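Local structure of flavoprotein 390 (Photobacterium phosphoreum, 1FVP) at the interface of chains A and B. The protein binds two flavin mononucleotides per subunit, each carrying an attached myristate, as a homodimer of the bacterial luciferase family. Numbering follows the deposited sequence. Chains: chain A/B, Flavoprotein 390.

The interface of chains A and B. Residues chain A 12, 25, 32, 45, 47; chain B 65, 71-72.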
ATOM      1  N   ASN A  12       7.853  -8.199   5.396  1.00 30.26           N
ATOM      2  CA  ASN A  12       7.150  -8.060   6.690  1.00 32.43           C
ATOM      3  C   ASN A  12       7.271  -9.472   7.268  1.00 34.62           C
ATOM      4  O   ASN A  12       6.504 -10.383   6.918  1.00 34.72           O
ATOM      5  CB  ASN A  12       5.761  -7.524   6.513  1.00 32.91           C
ATOM      6  CG  ASN A  12       4.873  -7.491   7.736  1.00 33.64           C
ATOM      7  OD1 ASN A  12       5.333  -7.497   8.894  1.00 33.64           O
ATOM      8  ND2 ASN A  12       3.557  -7.451   7.488  1.00 33.42           N
ATOM      9  N   MET A  25      13.459  -3.946  13.129  1.00 32.52           N
ATOM     10  CA  MET A  25      12.603  -2.791  12.957  1.00 31.42           C
ATOM     11  C   MET A  25      13.255  -1.446  13.119  1.00 31.06           C
ATOM     12  O   MET A  25      12.838  -0.502  12.402  1.00 31.18           O
ATOM     13  CB  MET A  25      11.337  -2.913  13.816  1.00 32.15           C
ATOM     14  CG  MET A  25      10.229  -2.429  12.905  1.00 32.50           C
ATOM     15  SD  MET A  25       9.438  -1.003  13.670  1.00 32.93           S
ATOM     16  CE  MET A  25       8.153  -0.703  12.436  1.00 33.16           C
ATOM     17  N   LEU A  32      13.584   4.371   6.624  1.00 28.18           N
ATOM     18  CA  LEU A  32      12.476   5.304   6.391  1.00 27.28           C
ATOM     19  C   LEU A  32      12.916   6.740   6.687  1.00 27.97           C
ATOM     20  O   LEU A  32      12.395   7.685   6.062  1.00 28.08           O
ATOM     21  CB  LEU A  32      11.277   4.924   7.257  1.00 24.97           C
ATOM     22  CG  LEU A  32      10.444   3.706   6.941  1.00 24.09           C
ATOM     23  CD1 LEU A  32       9.439   3.437   8.059  1.00 23.36           C
ATOM     24  CD2 LEU A  32       9.712   3.906   5.627  1.00 23.63           C
ATOM     25  N   ILE A  45       6.877   3.622  -0.513  1.00 20.85           N
ATOM     26  CA  ILE A  45       7.415   2.504   0.284  1.00 20.15           C
ATOM     27  C   ILE A  45       6.366   1.402   0.168  1.00 20.33           C
ATOM     28  O   ILE A  45       5.183   1.768   0.184  1.00 20.74           O
ATOM     29  CB  ILE A  45       7.847   2.905   1.729  1.00 19.10           C
ATOM     30  CG1 ILE A  45       6.689   2.864   2.735  1.00 19.18           C
ATOM     31  CG2 ILE A  45       8.589   4.268   1.730  1.00 18.95           C
ATOM     32  CD1 ILE A  45       6.602   3.955   3.834  1.00 17.91           C
ATOM     33  N   ILE A  47       5.426  -3.050   1.129  1.00 21.32           N
ATOM     34  CA  ILE A  47       5.570  -4.065   2.166  1.00 21.74           C
ATOM     35  C   ILE A  47       5.247  -5.471   1.674  1.00 22.17           C
ATOM     36  O   ILE A  47       4.151  -5.968   1.893  1.00 22.29           O
ATOM     37  CB  ILE A  47       4.787  -3.790   3.503  1.00 21.34           C
ATOM     38  CG1 ILE A  47       5.179  -2.427   4.096  1.00 21.30           C
ATOM     39  CG2 ILE A  47       5.036  -4.948   4.516  1.00 21.67           C
ATOM     40  CD1 ILE A  47       5.094  -2.251   5.623  1.00 20.98           C
TER
ATOM     41  N   PHE B  65       0.929  -3.462   9.312  1.00 21.04           N
ATOM     42  CA  PHE B  65       1.228  -2.107   8.808  1.00 20.11           C
ATOM     43  C   PHE B  65       0.254  -1.752   7.690  1.00 20.30           C
ATOM     44  O   PHE B  65      -0.534  -2.574   7.204  1.00 20.42           O
ATOM     45  CB  PHE B  65       2.662  -1.994   8.317  1.00 20.26           C
ATOM     46  CG  PHE B  65       3.644  -2.102   9.452  1.00 20.45           C
ATOM     47  CD1 PHE B  65       4.050  -3.369   9.874  1.00 20.58           C
ATOM     48  CD2 PHE B  65       4.106  -0.950  10.076  1.00 19.91           C
ATOM     49  CE1 PHE B  65       4.940  -3.486  10.923  1.00 21.10           C
ATOM     50  CE2 PHE B  65       4.986  -1.048  11.141  1.00 20.89           C
ATOM     51  CZ  PHE B  65       5.389  -2.332  11.566  1.00 21.62           C
ATOM     52  N   LYS B  71       5.047   7.313   3.581  1.00 24.41           N
ATOM     53  CA  LYS B  71       4.750   7.204   5.017  1.00 24.05           C
ATOM     54  C   LYS B  71       4.201   5.874   5.487  1.00 22.77           C
ATOM     55  O   LYS B  71       3.417   5.265   4.761  1.00 23.43           O
ATOM     56  CB  LYS B  71       3.739   8.271   5.461  1.00 25.82           C
ATOM     57  CG  LYS B  71       4.356   9.383   6.287  1.00 28.36           C
ATOM     58  CD  LYS B  71       5.235   8.875   7.432  1.00 30.35           C
ATOM     59  CE  LYS B  71       4.485   8.324   8.634  1.00 30.57           C
ATOM     60  NZ  LYS B  71       5.097   8.850   9.894  1.00 30.04           N
ATOM     61  N   LEU B  72       4.577   5.462   6.680  1.00 21.39           N
ATOM     62  CA  LEU B  72       4.136   4.181   7.281  1.00 19.38           C
ATOM     63  C   LEU B  72       3.039   4.480   8.307  1.00 18.30           C
ATOM     64  O   LEU B  72       3.030   5.608   8.843  1.00 18.09           O
ATOM     65  CB  LEU B  72       5.395   3.519   7.835  1.00 18.54           C
ATOM     66  CG  LEU B  72       5.338   2.214   8.582  1.00 18.79           C
ATOM     67  CD1 LEU B  72       4.968   1.036   7.684  1.00 20.01           C
ATOM     68  CD2 LEU B  72       6.729   1.862   9.117  1.00 19.71           C
TER
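A:Met25 and B:Phe65 meet across the dimer interface from opposite directions. The methyl CE of A:Met25 lies 3.3 Å from CZ of B:Phe65. It reaches the CZ–CE2 edge of the ring, tilted off the ring plane and not over its centre. The methionine chain bends at chi2 (-120°), which brings the methyl to the ring. A:Ile47 works at the other end of the same side chain. Its CD1 lies 3.6 Å from CB of B:Phe65, and the two side chains cross nearly at right angles. CD1 and the A:Met25 methyl lie on the same side of the ring plane. The side chain of B:Phe65 is thus touched at its CB stem and at the far edge of its ring.

B:Leu72 fills the next position. Its two methyls divide between partners: CD2 is 3.3 Å from CD1 of A:Leu32, and CD1 is 3.9 Å from CD1 of A:Ile47. With CG anti to the backbone N (chi1 177°), the branch projects into chain A. A:Ile45 extends the patch along the backbone. Its CD1 packs on the peptide after B:Lys71, 3.5 Å from the carbonyl carbon C of that residue. The B:Lys71 side chain points away from it. A:Asn12 flanks the ring more loosely.

A:Met25, B:Phe65 and B:Leu72 also belong to pockets for the flavin–fatty acid conjugate, so ligand binding and dimer contact share residues.

Helix 23-38 carries A:Met25 and A:Leu32, and strand 42-48 carries A:Ile45 and A:Ile47. Chain B answers with strands 65-68 and 71-75. The homodimer is two-fold symmetric, and this patch recurs with the chains exchanged.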